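Local coordinates for BepC protein (Bartonella tribocorum, PDB 4WGJ) that probably transfers AMP from ATP to threonine or tyrosine hydroxyls of target proteins through its Fic domain, the part crystallised here with the ATP analogue AMPPNP, at residues A[125-128]-A[129-132]; A[163-166]-A[167-170]; A[191-194]-A[195-199]. All blocks are in the same frame, centred on the assembly; numbering follows the deposited sequence.

In the fold
Contacts 2 and 3 both meet the bound nucleotide, at different parts of it: Arg-164 of helix 159-174 holds the gamma-phosphate, and residues 191-199, closing helix 185-198, line the adenine with its ribose. Contact 2 is buried near the middle of the chain, where a charged arginine and glycine ligand meet apolar packing; contact 3 is only partly buried, with neutral side chains around the base. Contact 1 is a surface turn after helix 111-126, far from the nucleotide and built from backbone carbonyls, asparagines and waters. It still joins the core, since Leu-130 CD1 lies 3.7 Å from CD2 of Leu-170 on the helix of contact 2.

Contact 1: residues A[125-128]-A[129-132]; sequences NQKN and NLKG
Lys-127, Asn-128, Leu-130 and Lys-131 meet round a Schellman motif that ends helix 111-126 and runs straight into a left-handed turn. Leu-130 N returns to Lys-127 O at 3.0 Å, a bent bond (135° at the hydrogen), while Lys-131 N reaches Asn-128 O at 3.1 Å and is much straighter, 162°. Asn-128 is the C' residue of the motif, with positive phi; its N bonds to Asn-125 O, and Asn-129 N reaches back to the carbonyl five residues earlier. Asn-129 and Leu-130 keep positive phi as well, which winds the chain in the left-handed sense.

Side chains close over this backbone on two flanks. On one, CB, CG and CD of Lys-131 pass along the Asn-128 carbonyl oxygen, with CG 3.3 Å from Asn-128 O, and then cross the Asn-128 amide, with CD 3.9 Å from ND2. The OD1 of that amide takes a water at 2.6 Å that also accepts from Lys-131 NZ and, weakly, from Asn-129 ND2. A second water donates to both Lys-127 O and Lys-131 O, bracing the turn across its mouth. On the other flank Leu-130 CD2 packs against Lys-127 CD at 3.8 Å.

Leu-130 is the buried residue of the turn, set against Phe-138 and Asn-141 of helix 135-152 and Leu-170 of helix 159-174. The Lys-127 chain is extended as far as CE; the turn at chi4 (-72°) then brings NZ to Asn-141 OD1 in a hydrogen bond.

Contact 2: residues A[163-166]-A[167-170]; sequences NRMF and MEKL. With GLY (glycine), chain D; ANP (phosphoaminophosphonic acid-adenylate ester), chain B.
The helix that follows the Fic loop, 159-174, carries Arg-164 on one turn and Glu-168 on the next, joined by the bond from Glu-168 N to Arg-164 O (3.0 Å). The guanidinium grips the gamma-phosphate of the ATP analogue with its end: NH1 donates to O3G at 2.9 Å and NH2 to O1G at 3.0 Å, both nearly straight (171° and 168°), and PG lies in the guanidinium plane. A bound glycine covers one face, its carboxylate OXT 3.2 Å above the centre. A bend at chi3 (-65°) turns the arginine's end toward these anions, and the two phosphate bonds with the glycine fix its orientation.

Farther along, Met-165 and Lys-169 lie side by side, SD 4.0 Å from CD, and the lysine NZ goes on to the backbone oxygens of Phe-48 and Glu-51. Met-167 SD comes to the edge of the Phe-166 ring, 4.1 Å from CD1, in a Met-aromatic contact facing helix 135-152. Glu-168 leaves for a salt bridge with Arg-49.

Lys-157, Asn-159 and Arg-161 also bind the nucleotide. They belong to the Fic motif, HPFx(D/E)GNGRxxR, which here reads HPFRKGNGRANR, with Lys-157 in place of the usual acid and Arg-164 as its last arginine.

Contact 3: residues A[191-194]-A[195-199]; sequences ACIE and AMQYG. With ANP (phosphoaminophosphonic acid-adenylate ester), chain B.
The adenine pocket is lined by one flank of helix 185-198, where Ile-193 and Gln-197, a turn apart, both touch the base. Ile-193 CG1 sits over the face of the adenine, 3.6 Å from C6, while Gln-197 NE2 donates to N1 at 3.2 Å (161°). A bend at chi2 (-61°) swings the glutamine amide to the base, and its OE1 is fixed by Ala-105 N. Met-196 brings SD to 3.8 Å from C2, and Cys-192 sits by the ribose, its CB 3.3 Å from O2'.

The segment is the C-terminal part of helix 185-198, which packs on helix 135-152 of the Fic domain through Cys-192, Ala-195 and Met-196. Near its end Ile-193 O holds Gln-197 N at 2.8 Å and also receives a weak bond from Tyr-198 N.

On the flank turned from the base, Tyr-198 lies alongside Ile-193, CE2 against CG2 at 3.5 Å, so the isoleucine meets adenine with one branch and tyrosine with the other. Gln-197 CB covers one face of the Tyr-198 ring, 3.8 Å above its centre. The Glu-194 carboxylate plane is turned 47° from that ring, and Glu-194 OE1 bonds to Asn-200 ND2.

Contact 1: residues A[125-128]-A[129-132]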
ATOM      1  N   ASN A 125      15.708   8.382  -3.708  1.00 22.04           N
ATOM      2  CA  ASN A 125      17.082   8.666  -3.335  1.00 25.93           C
ATOM      3  C   ASN A 125      17.588   9.906  -4.072  1.00 29.70           C
ATOM      4  O   ASN A 125      18.199  10.790  -3.469  1.00 27.77           O
ATOM      5  CB  ASN A 125      17.971   7.450  -3.609  1.00 33.96           C
ATOM      6  CG  ASN A 125      19.344   7.585  -2.988  1.00 49.85           C
ATOM      7  OD1 ASN A 125      20.272   8.085  -3.620  1.00 52.35           O
ATOM      8  ND2 ASN A 125      19.476   7.160  -1.735  1.00 56.01           N
ATOM      9  N   GLN A 126      17.289   9.995  -5.364  1.00 27.73           N
ATOM     10  CA  GLN A 126      17.715  11.142  -6.168  1.00 27.07           C
ATOM     11  C   GLN A 126      17.078  12.445  -5.691  1.00 28.57           C
ATOM     12  O   GLN A 126      17.703  13.512  -5.742  1.00 28.15           O
ATOM     13  CB  GLN A 126      17.377  10.913  -7.641  1.00 35.11           C
ATOM     14  CG  GLN A 126      18.264   9.888  -8.329  1.00 46.38           C
ATOM     15  CD  GLN A 126      17.823   9.598  -9.751  1.00 52.33           C
ATOM     16  OE1 GLN A 126      16.734   9.991 -10.170  1.00 56.88           O
ATOM     17  NE2 GLN A 126      18.672   8.907 -10.503  1.00 53.28           N
ATOM     18  N   LYS A 127      15.834  12.349  -5.227  1.00 26.28           N
ATOM     19  CA  LYS A 127      15.082  13.512  -4.765  1.00 23.77           C
ATOM     20  C   LYS A 127      15.253  13.736  -3.259  1.00 19.72           C
ATOM     21  O   LYS A 127      14.558  14.561  -2.671  1.00 20.46           O
ATOM     22  CB  LYS A 127      13.596  13.354  -5.111  1.00 20.22           C
ATOM     23  CG  LYS A 127      13.279  13.432  -6.607  1.00 28.00           C
ATOM     24  CD  LYS A 127      11.791  13.226  -6.855  1.00 33.34           C
ATOM     25  CE  LYS A 127      11.417  13.385  -8.323  1.00 35.17           C
ATOM     26  NZ  LYS A 127      11.481  14.802  -8.761  1.00 41.26           N
ATOM     27  N   ASN A 128      16.196  13.016  -2.652  1.00 20.36           N
ATOM     28  CA  ASN A 128      16.466  13.120  -1.214  1.00 23.49           C
ATOM     29  C   ASN A 128      15.195  13.008  -0.386  1.00 23.33           C
ATOM     30  O   ASN A 128      14.952  13.820   0.509  1.00 17.86           O
ATOM     31  CB  ASN A 128      17.180  14.433  -0.880  1.00 23.26           C
ATOM     32  CG  ASN A 128      17.747  14.442   0.532  1.00 28.12           C
ATOM     33  OD1 ASN A 128      18.036  13.389   1.098  1.00 29.83           O
ATOM     34  ND2 ASN A 128      17.902  15.633   1.109  1.00 29.79           N
ATOM     35  N   ASN A 129      14.384  12.003  -0.710  1.00 17.52           N
ATOM     36  CA  ASN A 129      13.149  11.725   0.015  1.00 16.66           C
ATOM     37  C   ASN A 129      12.207  12.927   0.095  1.00 18.26           C
ATOM     38  O   ASN A 129      11.508  13.112   1.089  1.00 16.92           O
ATOM     39  CB  ASN A 129      13.487  11.193   1.404  1.00 18.15           C
ATOM     40  CG  ASN A 129      14.226   9.861   1.336  1.00 23.01           C
ATOM     41  OD1 ASN A 129      13.972   9.053   0.439  1.00 23.78           O
ATOM     42  ND2 ASN A 129      15.146   9.632   2.262  1.00 23.37           N
ATOM     43  N   LEU A 130      12.199  13.719  -0.980  1.00 16.70           N
ATOM     44  CA  LEU A 130      11.307  14.875  -1.148  1.00 17.48           C
ATOM     45  C   LEU A 130      11.533  15.971  -0.104  1.00 18.77           C
ATOM     46  O   LEU A 130      10.648  16.790   0.145  1.00 16.59           O
ATOM     47  CB  LEU A 130       9.840  14.429  -1.117  1.00 14.35           C
ATOM     48  CG  LEU A 130       9.443  13.345  -2.130  1.00 16.95           C
ATOM     49  CD1 LEU A 130       7.926  13.197  -2.179  1.00 16.96           C
ATOM     50  CD2 LEU A 130      10.019  13.664  -3.511  1.00 23.54           C
ATOM     51  N   LYS A 131      12.715  15.997   0.497  1.00 16.73           N
ATOM     52  CA  LYS A 131      13.047  17.050   1.452  1.00 18.18           C
ATOM     53  C   LYS A 131      13.332  18.374   0.745  1.00 20.19           C
ATOM     54  O   LYS A 131      13.627  18.391  -0.449  1.00 21.56           O
ATOM     55  CB  LYS A 131      14.255  16.634   2.306  1.00 19.02           C
ATOM     56  CG  LYS A 131      13.969  15.464   3.247  1.00 18.29           C
ATOM     57  CD  LYS A 131      15.242  14.975   3.929  1.00 23.35           C
ATOM     58  CE  LYS A 131      14.968  13.808   4.877  1.00 21.50           C
ATOM     59  NZ  LYS A 131      16.218  13.415   5.597  1.00 30.03           N
ATOM     60  N   GLY A 132      13.246  19.479   1.484  1.00 19.99           N
ATOM     61  CA  GLY A 132      13.592  20.786   0.946  1.00 21.45           C
ATOM     62  C   GLY A 132      12.638  21.324  -0.109  1.00 22.20           C
ATOM     63  O   GLY A 132      13.051  22.075  -1.002  1.00 27.87           O
TER
HETATM   64  O   HOH W   1      13.336  17.061  -2.778  1.00 25.97           O
HETATM   65  O   HOH W   2      16.977  17.957  -0.520  1.00 39.87           O
HETATM   66  O   HOH W   3      17.057  11.945   3.048  1.00 40.03           O

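Contact 2: residues A[163-166]-A[167-170]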
ATOM      1  N   ASN A 163       0.522   1.730   1.647  1.00  9.06           N
ATOM      2  CA  ASN A 163       0.970   2.830   0.806  1.00  8.38           C
ATOM      3  C   ASN A 163       0.654   4.189   1.435  1.00 10.37           C
ATOM      4  O   ASN A 163       1.454   5.131   1.364  1.00 11.52           O
ATOM      5  CB  ASN A 163       0.308   2.743  -0.572  1.00  9.48           C
ATOM      6  CG  ASN A 163       0.854   1.615  -1.419  1.00 14.22           C
ATOM      7  OD1 ASN A 163       1.914   1.064  -1.130  1.00 13.36           O
ATOM      8  ND2 ASN A 163       0.133   1.280  -2.498  1.00 14.26           N
ATOM      9  N   ARG A 164      -0.537   4.314   2.013  1.00 10.57           N
ATOM     10  CA  ARG A 164      -0.896   5.576   2.661  1.00 10.08           C
ATOM     11  C   ARG A 164       0.015   5.856   3.862  1.00 10.78           C
ATOM     12  O   ARG A 164       0.466   6.990   4.053  1.00  9.09           O
ATOM     13  CB  ARG A 164      -2.373   5.571   3.058  1.00 11.94           C
ATOM     14  CG  ARG A 164      -3.259   5.540   1.808  1.00 14.86           C
ATOM     15  CD  ARG A 164      -4.702   5.921   2.064  1.00 17.29           C
ATOM     16  NE  ARG A 164      -5.392   4.986   2.932  1.00 16.41           N
ATOM     17  CZ  ARG A 164      -5.997   3.870   2.519  1.00 20.37           C
ATOM     18  NH1 ARG A 164      -5.994   3.529   1.229  1.00 18.36           N
ATOM     19  NH2 ARG A 164      -6.610   3.096   3.407  1.00 21.51           N
ATOM     20  N   MET A 165       0.327   4.835   4.648  1.00  8.79           N
ATOM     21  CA  MET A 165       1.258   5.045   5.758  1.00 12.15           C
ATOM     22  C   MET A 165       2.662   5.411   5.255  1.00 11.82           C
ATOM     23  O   MET A 165       3.337   6.265   5.832  1.00  9.37           O
ATOM     24  CB  MET A 165       1.318   3.802   6.655  1.00  9.45           C
ATOM     25  CG  MET A 165       2.312   3.922   7.796  1.00  9.88           C
ATOM     26  SD  MET A 165       1.898   5.268   8.952  1.00 13.43           S
ATOM     27  CE  MET A 165       0.318   4.697   9.551  1.00 17.82           C
ATOM     28  N   PHE A 166       3.107   4.762   4.179  1.00  9.97           N
ATOM     29  CA  PHE A 166       4.377   5.137   3.561  1.00  9.24           C
ATOM     30  C   PHE A 166       4.408   6.647   3.278  1.00 10.50           C
ATOM     31  O   PHE A 166       5.411   7.323   3.526  1.00 10.03           O
ATOM     32  CB  PHE A 166       4.575   4.332   2.275  1.00  8.54           C
ATOM     33  CG  PHE A 166       5.934   4.484   1.627  1.00  9.88           C
ATOM     34  CD1 PHE A 166       6.220   5.571   0.805  1.00  9.39           C
ATOM     35  CD2 PHE A 166       6.892   3.485   1.762  1.00 12.72           C
ATOM     36  CE1 PHE A 166       7.448   5.682   0.168  1.00 11.19           C
ATOM     37  CE2 PHE A 166       8.129   3.588   1.133  1.00 11.65           C
ATOM     38  CZ  PHE A 166       8.409   4.681   0.327  1.00 11.77           C
ATOM     39  N   MET A 167       3.296   7.173   2.776  1.00 11.08           N
ATOM     40  CA  MET A 167       3.224   8.599   2.464  1.00  9.86           C
ATOM     41  C   MET A 167       3.221   9.464   3.725  1.00  9.59           C
ATOM     42  O   MET A 167       3.822  10.536   3.740  1.00 11.44           O
ATOM     43  CB  MET A 167       1.984   8.912   1.625  1.00  9.43           C
ATOM     44  CG  MET A 167       1.929   8.167   0.276  1.00 10.20           C
ATOM     45  SD  MET A 167       3.445   8.245  -0.681  1.00 13.43           S
ATOM     46  CE  MET A 167       3.634  10.008  -0.967  1.00 13.99           C
ATOM     47  N   GLU A 168       2.530   9.016   4.768  1.00 10.82           N
ATOM     48  CA  GLU A 168       2.552   9.755   6.030  1.00 10.00           C
ATOM     49  C   GLU A 168       3.980   9.863   6.561  1.00 12.68           C
ATOM     50  O   GLU A 168       4.400  10.930   7.024  1.00 10.64           O
ATOM     51  CB  GLU A 168       1.676   9.085   7.088  1.00 13.75           C
ATOM     52  CG  GLU A 168       0.194   9.063   6.796  1.00 13.61           C
ATOM     53  CD  GLU A 168      -0.610   8.776   8.054  1.00 20.63           C
ATOM     54  OE1 GLU A 168      -0.186   9.213   9.150  1.00 19.41           O
ATOM     55  OE2 GLU A 168      -1.651   8.104   7.959  1.00 19.39           O
ATOM     56  N   LYS A 169       4.716   8.751   6.506  1.00 10.38           N
ATOM     57  CA  LYS A 169       6.073   8.725   7.054  1.00 13.84           C
ATOM     58  C   LYS A 169       7.021   9.534   6.176  1.00 12.00           C
ATOM     59  O   LYS A 169       7.902  10.229   6.677  1.00 12.04           O
ATOM     60  CB  LYS A 169       6.585   7.279   7.203  1.00 12.47           C
ATOM     61  CG  LYS A 169       5.684   6.368   8.043  1.00 11.52           C
ATOM     62  CD  LYS A 169       5.516   6.868   9.469  1.00 12.78           C
ATOM     63  CE  LYS A 169       6.819   6.829  10.239  1.00 14.70           C
ATOM     64  NZ  LYS A 169       6.595   7.327  11.633  1.00 16.83           N
ATOM     65  N   LEU A 170       6.844   9.441   4.862  1.00 10.04           N
ATOM     66  CA  LEU A 170       7.620  10.254   3.936  1.00 10.89           C
ATOM     67  C   LEU A 170       7.390  11.748   4.215  1.00 11.41           C
ATOM     68  O   LEU A 170       8.338  12.527   4.280  1.00 11.56           O
ATOM     69  CB  LEU A 170       7.252   9.910   2.484  1.00  9.95           C
ATOM     70  CG  LEU A 170       8.101  10.573   1.394  1.00 12.46           C
ATOM     71  CD1 LEU A 170       9.581  10.196   1.510  1.00 14.54           C
ATOM     72  CD2 LEU A 170       7.548  10.203   0.003  1.00 10.87           C
TER
HETATM   73  N   GLY D 303     -10.100   4.221   1.821  1.00 52.65           N
HETATM   74  CA  GLY D 303     -10.138   5.221   2.872  1.00 57.77           C
HETATM   75  C   GLY D 303      -9.045   6.258   2.706  1.00 70.66           C
HETATM   76  O   GLY D 303      -8.892   7.179   3.510  1.00 67.45           O
HETATM   77  OXT GLY D 303      -8.277   6.197   1.747  1.00 76.56           O
HETATM   78  PG  ANP B 301      -8.139   0.039   1.417  1.00 28.78           P
HETATM   79  O1G ANP B 301      -8.047   0.478   2.928  1.00 26.38           O
HETATM   80  O2G ANP B 301      -9.561   0.245   0.974  1.00 27.88           O
HETATM   81  O3G ANP B 301      -7.172   0.948   0.575  1.00 24.13           O
HETATM   82  PB  ANP B 301      -6.318  -2.321   1.295  1.00 19.43           P
HETATM   83  O1B ANP B 301      -5.494  -1.541   2.268  1.00 15.64           O
HETATM   84  O2B ANP B 301      -6.474  -3.813   1.711  1.00 22.33           O
HETATM   85  N3B ANP B 301      -7.856  -1.638   1.184  1.00 18.77           N
HETATM   86  PA  ANP B 301      -5.931  -3.277  -1.319  1.00 17.96           P
HETATM   87  O1A ANP B 301      -7.350  -3.726  -1.327  1.00 20.06           O
HETATM   88  O2A ANP B 301      -4.881  -4.366  -1.490  1.00 12.82           O
HETATM   89  O3A ANP B 301      -5.570  -2.335  -0.087  1.00 18.35           O
HETATM   90  O5' ANP B 301      -5.761  -2.201  -2.475  1.00 19.30           O
HETATM   91  C5' ANP B 301      -6.680  -1.083  -2.521  1.00 23.95           C
HETATM   92  C4' ANP B 301      -6.139   0.024  -3.390  1.00 26.81           C
HETATM   93  O4' ANP B 301      -6.438  -0.258  -4.783  1.00 27.73           O
HETATM   94  C3' ANP B 301      -6.745   1.398  -3.086  1.00 28.20           C
HETATM   95  O3' ANP B 301      -5.769   2.437  -3.088  1.00 27.18           O
HETATM   96  C2' ANP B 301      -7.769   1.572  -4.211  1.00 27.43           C
HETATM   97  O2' ANP B 301      -8.057   2.936  -4.498  1.00 28.82           O
HETATM   98  C1' ANP B 301      -7.040   0.885  -5.361  1.00 26.95           C
HETATM   99  N9  ANP B 301      -7.926   0.482  -6.451  1.00 25.77           N
HETATM  100  C8  ANP B 301      -9.198  -0.019  -6.341  1.00 30.62           C
HETATM  101  N7  ANP B 301      -9.774  -0.271  -7.491  1.00 31.53           N
HETATM  102  C5  ANP B 301      -8.817   0.091  -8.427  1.00 23.41           C
HETATM  103  C6  ANP B 301      -8.807   0.072  -9.836  1.00 23.86           C
HETATM  104  N6  ANP B 301      -9.833  -0.354 -10.577  1.00 22.70           N
HETATM  105  N1  ANP B 301      -7.692   0.508 -10.464  1.00 23.07           N
HETATM  106  C2  ANP B 301      -6.666   0.939  -9.727  1.00 27.21           C
HETATM  107  N3  ANP B 301      -6.560   1.004  -8.397  1.00 20.63           N
HETATM  108  C4  ANP B 301      -7.673   0.562  -7.803  1.00 19.46           C

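Contact 3: residues A[191-194]-A[195-199]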
ATOM      1  N   ALA A 191      -9.598   8.742  -7.400  1.00 13.37           N
ATOM      2  CA  ALA A 191      -8.259   9.222  -7.749  1.00 13.08           C
ATOM      3  C   ALA A 191      -7.379   8.096  -8.282  1.00 15.01           C
ATOM      4  O   ALA A 191      -6.662   8.271  -9.273  1.00 13.70           O
ATOM      5  CB  ALA A 191      -7.592   9.884  -6.542  1.00 12.30           C
ATOM      6  N   CYS A 192      -7.435   6.942  -7.623  1.00 12.14           N
ATOM      7  CA  CYS A 192      -6.622   5.795  -8.023  1.00 11.75           C
ATOM      8  C   CYS A 192      -7.016   5.264  -9.399  1.00 12.58           C
ATOM      9  O   CYS A 192      -6.154   4.991 -10.246  1.00 13.87           O
ATOM     10  CB  CYS A 192      -6.743   4.685  -6.986  1.00 10.54           C
ATOM     11  SG  CYS A 192      -5.847   5.075  -5.449  1.00 14.40           S
ATOM     12  N   ILE A 193      -8.322   5.126  -9.616  1.00 11.64           N
ATOM     13  CA  ILE A 193      -8.825   4.616 -10.890  1.00 12.21           C
ATOM     14  C   ILE A 193      -8.514   5.579 -12.038  1.00 12.94           C
ATOM     15  O   ILE A 193      -8.043   5.163 -13.102  1.00 14.40           O
ATOM     16  CB  ILE A 193     -10.340   4.348 -10.811  1.00 13.47           C
ATOM     17  CG1 ILE A 193     -10.614   3.152  -9.896  1.00 19.25           C
ATOM     18  CG2 ILE A 193     -10.936   4.114 -12.212  1.00 13.48           C
ATOM     19  CD1 ILE A 193     -12.103   2.851  -9.710  1.00 24.34           C
ATOM     20  N   GLU A 194      -8.754   6.871 -11.836  1.00 12.47           N
ATOM     21  CA  GLU A 194      -8.464   7.836 -12.892  1.00 12.78           C
ATOM     22  C   GLU A 194      -6.991   7.784 -13.297  1.00 12.62           C
ATOM     23  O   GLU A 194      -6.662   7.840 -14.483  1.00 13.05           O
ATOM     24  CB  GLU A 194      -8.846   9.260 -12.461  1.00 13.25           C
ATOM     25  CG  GLU A 194     -10.339   9.503 -12.446  1.00 13.14           C
ATOM     26  CD  GLU A 194     -10.924   9.637 -13.851  1.00 21.76           C
ATOM     27  OE1 GLU A 194     -10.196  10.050 -14.781  1.00 19.72           O
ATOM     28  OE2 GLU A 194     -12.115   9.331 -14.021  1.00 21.84           O
ATOM     29  N   ALA A 195      -6.110   7.670 -12.313  1.00 13.28           N
ATOM     30  CA  ALA A 195      -4.679   7.621 -12.590  1.00 12.92           C
ATOM     31  C   ALA A 195      -4.296   6.348 -13.316  1.00 13.67           C
ATOM     32  O   ALA A 195      -3.640   6.389 -14.360  1.00 14.32           O
ATOM     33  CB  ALA A 195      -3.882   7.735 -11.298  1.00 11.37           C
ATOM     34  N   MET A 196      -4.693   5.208 -12.765  1.00 12.03           N
ATOM     35  CA  MET A 196      -4.139   3.950 -13.251  1.00 12.82           C
ATOM     36  C   MET A 196      -4.907   3.384 -14.439  1.00 15.31           C
ATOM     37  O   MET A 196      -4.312   2.806 -15.353  1.00 16.82           O
ATOM     38  CB  MET A 196      -4.099   2.919 -12.128  1.00 17.29           C
ATOM     39  CG  MET A 196      -3.379   1.652 -12.541  1.00 23.12           C
ATOM     40  SD  MET A 196      -3.227   0.502 -11.175  1.00 20.69           S
ATOM     41  CE  MET A 196      -3.931  -0.954 -11.948  1.00 20.47           C
ATOM     42  N   GLN A 197      -6.228   3.536 -14.424  1.00 13.14           N
ATOM     43  CA  GLN A 197      -7.047   2.995 -15.510  1.00 13.90           C
ATOM     44  C   GLN A 197      -7.151   3.938 -16.696  1.00 15.56           C
ATOM     45  O   GLN A 197      -7.250   3.488 -17.850  1.00 15.16           O
ATOM     46  CB  GLN A 197      -8.464   2.654 -15.017  1.00 16.29           C
ATOM     47  CG  GLN A 197      -8.511   1.591 -13.935  1.00 14.87           C
ATOM     48  CD  GLN A 197      -7.942   0.268 -14.378  1.00 16.01           C
ATOM     49  OE1 GLN A 197      -8.086  -0.127 -15.542  1.00 15.85           O
ATOM     50  NE2 GLN A 197      -7.277  -0.429 -13.454  1.00 15.96           N
ATOM     51  N   TYR A 198      -7.146   5.239 -16.425  1.00 14.80           N
ATOM     52  CA  TYR A 198      -7.487   6.202 -17.468  1.00 15.67           C
ATOM     53  C   TYR A 198      -6.387   7.211 -17.795  1.00 14.86           C
ATOM     54  O   TYR A 198      -6.546   8.036 -18.695  1.00 17.70           O
ATOM     55  CB  TYR A 198      -8.775   6.924 -17.074  1.00 15.62           C
ATOM     56  CG  TYR A 198      -9.915   5.951 -16.875  1.00 15.84           C
ATOM     57  CD1 TYR A 198     -10.193   4.984 -17.834  1.00 19.11           C
ATOM     58  CD2 TYR A 198     -10.681   5.967 -15.715  1.00 15.98           C
ATOM     59  CE1 TYR A 198     -11.219   4.078 -17.660  1.00 20.32           C
ATOM     60  CE2 TYR A 198     -11.709   5.050 -15.529  1.00 19.31           C
ATOM     61  CZ  TYR A 198     -11.973   4.114 -16.510  1.00 24.61           C
ATOM     62  OH  TYR A 198     -12.997   3.199 -16.348  1.00 27.57           O
ATOM     63  N   GLY A 199      -5.266   7.131 -17.089  1.00 14.07           N
ATOM     64  CA  GLY A 199      -4.131   7.991 -17.380  1.00 18.82           C
ATOM     65  C   GLY A 199      -4.360   9.445 -17.017  1.00 22.08           C
ATOM     66  O   GLY A 199      -3.739  10.341 -17.586  1.00 20.58           O
TER
HETATM   67  PG  ANP B 301      -8.139   0.039   1.417  1.00 28.78           P
HETATM   68  O1G ANP B 301      -8.047   0.478   2.928  1.00 26.38           O
HETATM   69  O2G ANP B 301      -9.561   0.245   0.974  1.00 27.88           O
HETATM   70  O3G ANP B 301      -7.172   0.948   0.575  1.00 24.13           O
HETATM   71  PB  ANP B 301      -6.318  -2.321   1.295  1.00 19.43           P
HETATM   72  O1B ANP B 301      -5.494  -1.541   2.268  1.00 15.64           O
HETATM   73  O2B ANP B 301      -6.474  -3.813   1.711  1.00 22.33           O
HETATM   74  N3B ANP B 301      -7.856  -1.638   1.184  1.00 18.77           N
HETATM   75  PA  ANP B 301      -5.931  -3.277  -1.319  1.00 17.96           P
HETATM   76  O1A ANP B 301      -7.350  -3.726  -1.327  1.00 20.06           O
HETATM   77  O2A ANP B 301      -4.881  -4.366  -1.490  1.00 12.82           O
HETATM   78  O3A ANP B 301      -5.570  -2.335  -0.087  1.00 18.35           O
HETATM   79  O5' ANP B 301      -5.761  -2.201  -2.475  1.00 19.30           O
HETATM   80  C5' ANP B 301      -6.680  -1.083  -2.521  1.00 23.95           C
HETATM   81  C4' ANP B 301      -6.139   0.024  -3.390  1.00 26.81           C
HETATM   82  O4' ANP B 301      -6.438  -0.258  -4.783  1.00 27.73           O
HETATM   83  C3' ANP B 301      -6.745   1.398  -3.086  1.00 28.20           C
HETATM   84  O3' ANP B 301      -5.769   2.437  -3.088  1.00 27.18           O
HETATM   85  C2' ANP B 301      -7.769   1.572  -4.211  1.00 27.43           C
HETATM   86  O2' ANP B 301      -8.057   2.936  -4.498  1.00 28.82           O
HETATM   87  C1' ANP B 301      -7.040   0.885  -5.361  1.00 26.95           C
HETATM   88  N9  ANP B 301      -7.926   0.482  -6.451  1.00 25.77           N
HETATM   89  C8  ANP B 301      -9.198  -0.019  -6.341  1.00 30.62           C
HETATM   90  N7  ANP B 301      -9.774  -0.271  -7.491  1.00 31.53           N
HETATM   91  C5  ANP B 301      -8.817   0.091  -8.427  1.00 23.41           C
HETATM   92  C6  ANP B 301      -8.807   0.072  -9.836  1.00 23.86           C
HETATM   93  N6  ANP B 301      -9.833  -0.354 -10.577  1.00 22.70           N
HETATM   94  N1  ANP B 301      -7.692   0.508 -10.464  1.00 23.07           N
HETATM   95  C2  ANP B 301      -6.666   0.939  -9.727  1.00 27.21           C
HETATM   96  N3  ANP B 301      -6.560   1.004  -8.397  1.00 20.63           N
HETATM   97  C4  ANP B 301      -7.673   0.562  -7.803  1.00 19.46           C